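Long-range contacts in ferrichrome ABC transporter substrate-binding protein (Staphylococcus pseudintermedius, PDB 5FLY), which probably binds iron-loaded ferrichrome outside the cell membrane and delivers this siderophore to an ABC transporter for iron uptake: residues Glu4-Asn9 and Ile19-Asp24; Lys23-Ile28 and Gly121-Lys126; Ile85-Thr90 and Ala101-Phe106. All blocks are in the same frame, centred on the assembly; numbering follows the deposited sequence.

Interaction 1 lies at the surface, its centre about 25 Å from the centre of the chain, and is a two-stranded antiparallel hairpin with a charged outer end. Interaction 3 is buried in a parallel five-stranded sheet and consists of backbone bonds framed by apolar side chains. Interaction 2, also buried but much smaller, has no direct hydrogen bond: a loop meets the end of helix 113-124 by apolar touch and one water. Interactions 1 and 2 share Lys23 and Asp24, and Lys6 of the hairpin reaches the carbonyls of Asp122 and Ile123. Phe8, Ile123, Ile104 and Phe106 pack together, bringing hairpin, helix and sheet to one apolar meeting place.

Interaction 1 (Glu4-Asn9 and Ile19-Asp24); sequences ETKAFN and IDIPKD. With CD (cadmium ion), chain D.
The beta hairpin of strands 5-12 and 15-22 is joined here in the half away from its turn, where Phe8 pairs with Ile19 and Lys6 with Ile21. Both are antiparallel hydrogen-bonded pairs; in the second, Lys6 N donates to Ile21 O (2.8 Å) and Ile21 N returns the bond to Lys6 O. The segment axes run at 135° to one another, so the ladder is well twisted. It is prolonged past the strands by Lys23 N, which donates almost straight to Glu4 O at 3.0 Å, from above the carbonyl plane.

Lys6 has CG in the crowded position between its backbone N and carbonyl carbon (chi1 67°), and the chain is extended from there. Its CE passes 3.8 Å from Ile21 CD1, the two side chains crossing obliquely, and NZ donates to Lys23 O at 2.8 Å. The carbonyls of Asp122 and Ile123 are further acceptors of this ammonium group, which thereby ties the hairpin to the end of helix 113-124. Ile21 CD1 also meets Phe8 CB, and the ring of Phe8 packs on Ala119 and Ile123 of that helix.

On the face bearing Ala7 and Asp20, a water joins Thr5 OG1 to Asp20 OD1; the Asp20 side chain also lies beside a cadmium ion. At the outer end the side chains of Glu4 and Lys23 run alongside each other. Glu4 OE2 binds another cadmium ion at 2.3 Å, whose other ligands are a water and two atoms from elsewhere, but Glu4 CG comes implausibly close to the metal, so the modelled position of this side chain is doubtful. The whole is a twisted antiparallel hairpin, packed through Phe8 against the helix and carrying metal at the exposed surface.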
loop_
_atom_site.group_PDB
_atom_site.type_symbol
_atom_site.label_atom_id
_atom_site.label_comp_id
_atom_site.label_asym_id
_atom_site.label_seq_id
_atom_site.Cartn_x
_atom_site.Cartn_y
_atom_site.Cartn_z
ATOM N N GLU A 4 10.621 -9.640 28.910
ATOM C CA GLU A 4 9.158 -9.571 28.972
ATOM C C GLU A 4 8.536 -9.847 27.593
ATOM O O GLU A 4 8.999 -9.292 26.599
ATOM C CB GLU A 4 8.672 -8.177 29.451
ATOM C CG GLU A 4 9.553 -7.309 30.437
ATOM C CD GLU A 4 8.694 -6.683 31.537
ATOM O OE1 GLU A 4 7.602 -7.219 31.817
ATOM O OE2 GLU A 4 9.092 -5.656 32.122
ATOM N N THR A 5 7.495 -10.678 27.534
ATOM C CA THR A 5 6.765 -10.906 26.277
ATOM C C THR A 5 5.317 -10.424 26.358
ATOM O O THR A 5 4.791 -10.168 27.440
ATOM C CB THR A 5 6.743 -12.394 25.875
ATOM O OG1 THR A 5 5.954 -13.132 26.817
ATOM C CG2 THR A 5 8.149 -12.971 25.804
ATOM N N LYS A 6 4.685 -10.296 25.195
ATOM C CA LYS A 6 3.248 -10.053 25.095
ATOM C C LYS A 6 2.701 -10.842 23.915
ATOM O O LYS A 6 3.440 -11.193 22.990
ATOM C CB LYS A 6 2.941 -8.571 24.915
ATOM C CG LYS A 6 3.431 -8.015 23.581
ATOM C CD LYS A 6 3.273 -6.508 23.471
ATOM C CE LYS A 6 4.020 -5.982 22.250
ATOM N NZ LYS A 6 4.340 -4.550 22.366
ATOM N N ALA A 7 1.406 -11.115 23.940
ATOM C CA ALA A 7 0.771 -11.805 22.826
ATOM C C ALA A 7 0.307 -10.787 21.797
ATOM O O ALA A 7 -0.452 -9.872 22.122
ATOM C CB ALA A 7 -0.396 -12.649 23.317
ATOM N N PHE A 8 0.793 -10.928 20.564
ATOM C CA PHE A 8 0.256 -10.183 19.440
ATOM C C PHE A 8 -0.824 -11.034 18.791
ATOM O O PHE A 8 -0.579 -12.176 18.442
ATOM C CB PHE A 8 1.340 -9.837 18.435
ATOM C CG PHE A 8 0.814 -9.146 17.236
ATOM C CD1 PHE A 8 0.520 -7.795 17.295
ATOM C CD2 PHE A 8 0.570 -9.837 16.064
ATOM C CE1 PHE A 8 0.019 -7.137 16.202
ATOM C CE2 PHE A 8 0.055 -9.197 14.973
ATOM C CZ PHE A 8 -0.217 -7.836 15.032
ATOM N N ASN A 9 -2.021 -10.480 18.657
ATOM C CA ASN A 9 -3.145 -11.225 18.108
ATOM C C ASN A 9 -3.261 -11.030 16.607
ATOM O O ASN A 9 -3.849 -10.058 16.138
ATOM C CB ASN A 9 -4.422 -10.797 18.814
ATOM C CG ASN A 9 -4.349 -11.021 20.307
ATOM O OD1 ASN A 9 -3.955 -12.096 20.759
ATOM N ND2 ASN A 9 -4.699 -10.001 21.082
ATOM N N ILE A 19 0.675 -14.783 18.944
ATOM C CA ILE A 19 2.102 -14.900 18.724
ATOM C C ILE A 19 2.822 -14.147 19.835
ATOM O O ILE A 19 2.653 -12.946 19.973
ATOM C CB ILE A 19 2.491 -14.347 17.355
ATOM C CG1 ILE A 19 1.720 -15.104 16.266
ATOM C CG2 ILE A 19 4.010 -14.440 17.154
ATOM C CD1 ILE A 19 1.929 -14.578 14.883
ATOM N N ASP A 20 3.610 -14.860 20.634
ATOM C CA ASP A 20 4.366 -14.225 21.707
ATOM C C ASP A 20 5.567 -13.454 21.133
ATOM O O ASP A 20 6.427 -14.027 20.460
ATOM C CB ASP A 20 4.818 -15.278 22.741
ATOM C CG ASP A 20 3.649 -15.803 23.620
ATOM O OD1 ASP A 20 2.785 -15.017 24.074
ATOM O OD2 ASP A 20 3.578 -17.025 23.855
ATOM N N ILE A 21 5.606 -12.151 21.392
ATOM C CA ILE A 21 6.676 -11.282 20.903
ATOM C C ILE A 21 7.218 -10.448 22.064
ATOM O O ILE A 21 6.616 -10.420 23.134
ATOM C CB ILE A 21 6.179 -10.359 19.761
ATOM C CG1 ILE A 21 5.095 -9.383 20.245
ATOM C CG2 ILE A 21 5.657 -11.214 18.606
ATOM C CD1 ILE A 21 4.895 -8.228 19.299
ATOM N N PRO A 22 8.361 -9.778 21.864
ATOM C CA PRO A 22 8.839 -8.939 22.962
ATOM C C PRO A 22 7.828 -7.850 23.310
ATOM O O PRO A 22 7.181 -7.303 22.423
ATOM C CB PRO A 22 10.148 -8.348 22.411
ATOM C CG PRO A 22 10.563 -9.268 21.336
ATOM C CD PRO A 22 9.282 -9.752 20.717
ATOM N N LYS A 23 7.695 -7.534 24.596
ATOM C CA LYS A 23 6.884 -6.395 25.016
ATOM C C LYS A 23 7.416 -5.109 24.403
ATOM O O LYS A 23 6.649 -4.244 23.972
ATOM C CB LYS A 23 6.867 -6.283 26.541
ATOM C CG LYS A 23 5.986 -5.176 27.067
ATOM C CD LYS A 23 5.849 -5.237 28.596
ATOM C CE LYS A 23 7.121 -4.804 29.334
ATOM N NZ LYS A 23 7.502 -3.362 29.113
ATOM N N ASP A 24 8.744 -4.990 24.394
ATOM C CA ASP A 24 9.434 -3.878 23.754
ATOM C C ASP A 24 10.488 -4.385 22.774
ATOM O O ASP A 24 11.641 -4.603 23.151
ATOM C CB ASP A 24 10.076 -3.001 24.814
ATOM C CG ASP A 24 10.791 -1.773 24.236
ATOM O OD1 ASP A 24 10.541 -1.366 23.068
ATOM O OD2 ASP A 24 11.587 -1.186 25.003
HETATM CD CD CD D . 10.916 -5.439 30.751
HETATM O O HOH W 1 10.393 -6.899 26.304
HETATM O O HOH W 2 3.257 -13.156 26.332
HETATM O O HOH W 3 11.793 -5.258 32.879
#

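Interaction 2 (Lys23-Ile28 and Gly121-Lys126); sequences KDPKRI and GDIVGK
Pro25 sets the CG-CD edge of its ring against the backbone of Ile123, at the last turn of helix 113-124. Pro25 CD lies 3.6 Å from Ile123 O, while Pro25 CG is 4.3 Å from Ile123 CG2, a looser apolar touch. Ile28, the first residue of strand 28-30, also directs its CB toward the helix. Its CG1 is anti to the carbonyl carbon (chi1 -53°) and CD1 carries the chain on in extended form, ending 4.3 Å from Val124 CG1. Ile123 and Val124 thus each receive one side chain from the 23-28 segment, with no direct hydrogen bond between the segments.

The polar link is a water that donates to both Asp24 OD1 (2.8 Å) and Val124 O (2.6 Å). The other carboxylate oxygen, Asp24 OD2, is met from above its plane by Lys26 NZ at 2.7 Å in a salt bridge, so both oxygens of Asp24 have partners. Asp83 accepts from the backbone N of Lys26 and of Arg27, helping to hold the loop, and Leu84 of the neighbouring strand packs against Pro25 and Ile123.

Gly125, with phi 73°, takes the chain out of the helix, and Lys126 N bonds to Gly121 O at 2.8 Å. Lys126 then stands at the N-cap position of helix 127-152. A helix end with a positive-phi glycine thus packs on the loop entering strand 28-30, the middle strand of the parallel alpha/beta sheet in this solute-binding protein.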
loop_
_atom_site.group_PDB
_atom_site.type_symbol
_atom_site.label_atom_id
_atom_site.label_comp_id
_atom_site.label_asym_id
_atom_site.label_seq_id
_atom_site.Cartn_x
_atom_site.Cartn_y
_atom_site.Cartn_z
ATOM N N LYS A 23 7.695 -7.534 24.596
ATOM C CA LYS A 23 6.884 -6.395 25.016
ATOM C C LYS A 23 7.416 -5.109 24.403
ATOM O O LYS A 23 6.649 -4.244 23.972
ATOM C CB LYS A 23 6.867 -6.283 26.541
ATOM C CG LYS A 23 5.986 -5.176 27.067
ATOM C CD LYS A 23 5.849 -5.237 28.596
ATOM C CE LYS A 23 7.121 -4.804 29.334
ATOM N NZ LYS A 23 7.502 -3.362 29.113
ATOM N N ASP A 24 8.744 -4.990 24.394
ATOM C CA ASP A 24 9.434 -3.878 23.754
ATOM C C ASP A 24 10.488 -4.385 22.774
ATOM O O ASP A 24 11.641 -4.603 23.151
ATOM C CB ASP A 24 10.076 -3.001 24.814
ATOM C CG ASP A 24 10.791 -1.773 24.236
ATOM O OD1 ASP A 24 10.541 -1.366 23.068
ATOM O OD2 ASP A 24 11.587 -1.186 25.003
ATOM N N PRO A 25 10.095 -4.583 21.505
ATOM C CA PRO A 25 11.041 -5.128 20.534
ATOM C C PRO A 25 12.232 -4.191 20.308
ATOM O O PRO A 25 12.051 -3.007 20.048
ATOM C CB PRO A 25 10.194 -5.281 19.260
ATOM C CG PRO A 25 8.783 -5.327 19.737
ATOM C CD PRO A 25 8.746 -4.438 20.943
ATOM N N LYS A 26 13.431 -4.746 20.427
ATOM C CA LYS A 26 14.676 -3.990 20.363
ATOM C C LYS A 26 15.413 -4.164 19.035
ATOM O O LYS A 26 16.264 -3.349 18.702
ATOM C CB LYS A 26 15.616 -4.416 21.502
ATOM C CG LYS A 26 15.063 -4.165 22.901
ATOM C CD LYS A 26 14.780 -2.699 23.148
ATOM C CE LYS A 26 14.591 -2.434 24.639
ATOM N NZ LYS A 26 14.285 -0.990 24.918
ATOM N N ARG A 27 15.101 -5.226 18.291
ATOM C CA ARG A 27 15.844 -5.555 17.078
ATOM C C ARG A 27 14.899 -6.217 16.086
ATOM O O ARG A 27 14.867 -7.429 15.963
ATOM C CB ARG A 27 17.038 -6.472 17.381
ATOM C CG ARG A 27 18.080 -5.856 18.303
ATOM C CD ARG A 27 19.322 -6.734 18.415
ATOM N NE ARG A 27 20.035 -6.828 17.148
ATOM C CZ ARG A 27 20.825 -5.880 16.656
ATOM N NH1 ARG A 27 20.998 -4.756 17.327
ATOM N NH2 ARG A 27 21.419 -6.046 15.481
ATOM N N ILE A 28 14.146 -5.388 15.373
ATOM C CA ILE A 28 13.151 -5.855 14.416
ATOM C C ILE A 28 13.761 -5.929 13.033
ATOM O O ILE A 28 14.431 -4.999 12.599
ATOM C CB ILE A 28 11.924 -4.924 14.350
ATOM C CG1 ILE A 28 11.351 -4.686 15.741
ATOM C CG2 ILE A 28 10.847 -5.509 13.423
ATOM C CD1 ILE A 28 10.128 -3.773 15.751
ATOM N N GLY A 121 1.248 -0.087 15.728
ATOM C CA GLY A 121 1.204 0.504 17.058
ATOM C C GLY A 121 1.174 -0.526 18.180
ATOM O O GLY A 121 1.819 -0.363 19.229
ATOM N N ASP A 122 0.409 -1.593 17.978
ATOM C CA ASP A 122 0.312 -2.643 18.983
ATOM C C ASP A 122 1.653 -3.353 19.175
ATOM O O ASP A 122 2.050 -3.645 20.303
ATOM C CB ASP A 122 -0.777 -3.657 18.602
ATOM C CG ASP A 122 -2.182 -3.070 18.669
ATOM O OD1 ASP A 122 -2.379 -2.067 19.402
ATOM O OD2 ASP A 122 -3.101 -3.621 18.006
ATOM N N ILE A 123 2.356 -3.617 18.077
ATOM C CA ILE A 123 3.643 -4.289 18.138
ATOM C C ILE A 123 4.640 -3.523 18.987
ATOM O O ILE A 123 5.320 -4.119 19.824
ATOM C CB ILE A 123 4.216 -4.503 16.714
ATOM C CG1 ILE A 123 3.422 -5.608 16.020
ATOM C CG2 ILE A 123 5.691 -4.899 16.753
ATOM C CD1 ILE A 123 3.659 -5.745 14.537
ATOM N N VAL A 124 4.733 -2.212 18.770
ATOM C CA VAL A 124 5.788 -1.417 19.408
ATOM C C VAL A 124 5.307 -0.670 20.644
ATOM O O VAL A 124 6.088 0.057 21.267
ATOM C CB VAL A 124 6.410 -0.389 18.446
ATOM C CG1 VAL A 124 7.088 -1.104 17.276
ATOM C CG2 VAL A 124 5.373 0.627 17.977
ATOM N N GLY A 125 4.039 -0.844 20.993
ATOM C CA GLY A 125 3.485 -0.223 22.183
ATOM C C GLY A 125 3.279 1.274 22.043
ATOM O O GLY A 125 3.530 2.037 22.983
ATOM N N LYS A 126 2.848 1.701 20.861
ATOM C CA LYS A 126 2.562 3.114 20.608
ATOM C C LYS A 126 1.164 3.314 20.017
ATOM O O LYS A 126 0.957 4.060 19.056
ATOM C CB LYS A 126 3.641 3.714 19.700
ATOM C CG LYS A 126 4.996 3.819 20.409
ATOM C CD LYS A 126 6.129 4.290 19.533
ATOM C CE LYS A 126 7.459 4.197 20.304
ATOM N NZ LYS A 126 8.646 4.532 19.489
HETATM O O HOH W 4 8.682 -0.465 21.159
#

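Interaction 3 (Ile85-Thr90 and Ala101-Phe106); sequences IITYNT and APTIAF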
loop_
_atom_site.group_PDB
_atom_site.type_symbol
_atom_site.label_atom_id
_atom_site.label_comp_id
_atom_site.label_asym_id
_atom_site.label_seq_id
_atom_site.Cartn_x
_atom_site.Cartn_y
_atom_site.Cartn_z
ATOM N N ILE A 85 10.781 -10.731 13.872
ATOM C CA ILE A 85 10.825 -10.708 12.413
ATOM C C ILE A 85 9.418 -10.496 11.871
ATOM O O ILE A 85 8.490 -11.115 12.362
ATOM C CB ILE A 85 11.396 -12.023 11.854
ATOM C CG1 ILE A 85 12.828 -12.241 12.365
ATOM C CG2 ILE A 85 11.341 -12.032 10.333
ATOM C CD1 ILE A 85 13.327 -13.663 12.196
ATOM N N ILE A 86 9.274 -9.584 10.905
ATOM C CA ILE A 86 8.002 -9.282 10.260
ATOM C C ILE A 86 8.092 -9.669 8.798
ATOM O O ILE A 86 9.001 -9.246 8.104
ATOM C CB ILE A 86 7.631 -7.770 10.336
ATOM C CG1 ILE A 86 7.763 -7.232 11.759
ATOM C CG2 ILE A 86 6.222 -7.520 9.756
ATOM C CD1 ILE A 86 6.860 -7.880 12.753
ATOM N N THR A 87 7.157 -10.489 8.329
ATOM C CA THR A 87 7.135 -10.870 6.920
ATOM C C THR A 87 5.697 -11.108 6.476
ATOM O O THR A 87 4.754 -10.727 7.180
ATOM C CB THR A 87 8.009 -12.133 6.652
ATOM O OG1 THR A 87 8.204 -12.284 5.236
ATOM C CG2 THR A 87 7.401 -13.394 7.283
ATOM N N TYR A 88 5.533 -11.698 5.295
ATOM C CA TYR A 88 4.208 -12.062 4.775
ATOM C C TYR A 88 3.999 -13.550 4.919
ATOM O O TYR A 88 4.955 -14.322 4.925
ATOM C CB TYR A 88 4.033 -11.723 3.291
ATOM C CG TYR A 88 4.240 -10.296 2.858
ATOM C CD1 TYR A 88 3.302 -9.308 3.124
ATOM C CD2 TYR A 88 5.349 -9.962 2.101
ATOM C CE1 TYR A 88 3.503 -8.016 2.681
ATOM C CE2 TYR A 88 5.561 -8.684 1.667
ATOM C CZ TYR A 88 4.636 -7.719 1.948
ATOM O OH TYR A 88 4.893 -6.454 1.485
ATOM N N ASN A 89 2.747 -13.973 4.990
ATOM C CA ASN A 89 2.481 -15.394 5.069
ATOM C C ASN A 89 2.842 -16.087 3.749
ATOM O O ASN A 89 2.943 -17.309 3.716
ATOM C CB ASN A 89 1.018 -15.651 5.481
ATOM C CG ASN A 89 0.013 -15.314 4.394
ATOM O OD1 ASN A 89 0.299 -14.542 3.485
ATOM N ND2 ASN A 89 -1.187 -15.882 4.507
ATOM N N THR A 90 3.111 -15.323 2.689
ATOM C CA THR A 90 3.564 -15.893 1.416
ATOM C C THR A 90 5.043 -16.285 1.441
ATOM O O THR A 90 5.525 -16.973 0.538
ATOM C CB THR A 90 3.360 -14.918 0.246
ATOM O OG1 THR A 90 3.987 -13.665 0.556
ATOM C CG2 THR A 90 1.887 -14.699 -0.033
ATOM N N ALA A 101 13.790 -16.106 15.435
ATOM C CA ALA A 101 13.148 -15.176 16.350
ATOM C C ALA A 101 11.630 -15.290 16.204
ATOM O O ALA A 101 11.161 -15.838 15.214
ATOM C CB ALA A 101 13.617 -13.728 16.068
ATOM N N PRO A 102 10.868 -14.792 17.197
ATOM C CA PRO A 102 9.420 -14.617 17.023
ATOM C C PRO A 102 9.121 -13.944 15.692
ATOM O O PRO A 102 9.723 -12.913 15.378
ATOM C CB PRO A 102 9.034 -13.731 18.206
ATOM C CG PRO A 102 10.013 -14.105 19.260
ATOM C CD PRO A 102 11.304 -14.386 18.546
ATOM N N THR A 103 8.220 -14.543 14.919
ATOM C CA THR A 103 7.957 -14.123 13.549
ATOM C C THR A 103 6.463 -13.902 13.351
ATOM O O THR A 103 5.652 -14.796 13.632
ATOM C CB THR A 103 8.474 -15.168 12.529
ATOM O OG1 THR A 103 9.913 -15.210 12.558
ATOM C CG2 THR A 103 8.012 -14.828 11.104
ATOM N N ILE A 104 6.110 -12.699 12.898
ATOM C CA ILE A 104 4.749 -12.393 12.457
ATOM C C ILE A 104 4.718 -12.365 10.941
ATOM O O ILE A 104 5.270 -11.462 10.297
ATOM C CB ILE A 104 4.227 -11.048 12.995
ATOM C CG1 ILE A 104 4.392 -10.971 14.516
ATOM C CG2 ILE A 104 2.777 -10.872 12.665
ATOM C CD1 ILE A 104 4.214 -9.594 15.053
ATOM N N ALA A 105 4.067 -13.380 10.382
ATOM C CA ALA A 105 3.905 -13.512 8.950
ATOM C C ALA A 105 2.486 -13.095 8.583
ATOM O O ALA A 105 1.537 -13.883 8.594
ATOM C CB ALA A 105 4.197 -14.915 8.519
ATOM N N PHE A 106 2.354 -11.814 8.288
ATOM C CA PHE A 106 1.053 -11.230 8.022
ATOM C C PHE A 106 0.365 -11.790 6.786
ATOM O O PHE A 106 0.963 -11.897 5.711
ATOM C CB PHE A 106 1.180 -9.725 7.845
ATOM C CG PHE A 106 1.275 -8.959 9.139
ATOM C CD1 PHE A 106 0.130 -8.636 9.847
ATOM C CD2 PHE A 106 2.505 -8.556 9.629
ATOM C CE1 PHE A 106 0.214 -7.939 11.049
ATOM C CE2 PHE A 106 2.596 -7.844 10.803
ATOM C CZ PHE A 106 1.446 -7.547 11.522
#
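The Phe106 ring has Ile104 CG2 over one face, 3.5 Å above its plane and offset toward the rim, and Ile86 CG2 at its edge, in plane; it also stacks with the ring of Tyr35. The edge contact is made by Phe106 CE2, 3.8 Å from Ile86 CG2. The Tyr88 ring has Phe106 O at its edge, near the ring plane, and its hydroxyl is hydrogen-bonded to Thr34 OG1, a residue of the polyether-binding pocket.

On the sheet face that carries Ile86, Tyr88, Ile104 and Phe106, the side chains of Ile86 and Ile104 extend in the same direction as neighbours, their CD1 atoms 3.9 Å apart. The opposite face bears Ile85, Thr87, Thr103 and Ala105. Thr87 CG2 rests 3.8 Å from Ala105 CB; its OG1, anti to the backbone N (chi1 -167°), is hydrogen-bonded to Asp91. Ile85 CD1 reaches Ala101 CB and Thr103 OG1, and that hydroxyl donates back to Ala101 O at 3.0 Å, which gives the buried hydroxyl a partner beside the isoleucine.

Between the faces the strands run parallel, their segment axes only 22° apart. Ile85 and Thr87 each use both N and O across the pair: Thr87 N donates to Ile104 O with an N-H...O angle of 173°, and Phe106 N donates to Thr87 O at 2.9 Å. Beyond the paired strands, Asn89 N closes on Phe106 O at 2.8 Å, from well above the carbonyl plane.

Strands 84-88 and 103-106, with helix 94-100 between them, form a beta-alpha-beta unit at the edge of the five-stranded parallel sheet. Helix 94-100 packs on the Ile85, Thr103 and Ala105 side; Ile104 and Phe106 meet helix 113-124 and the hairpin strand 5-12, while strand 28-30 lies on the other flank of 84-88.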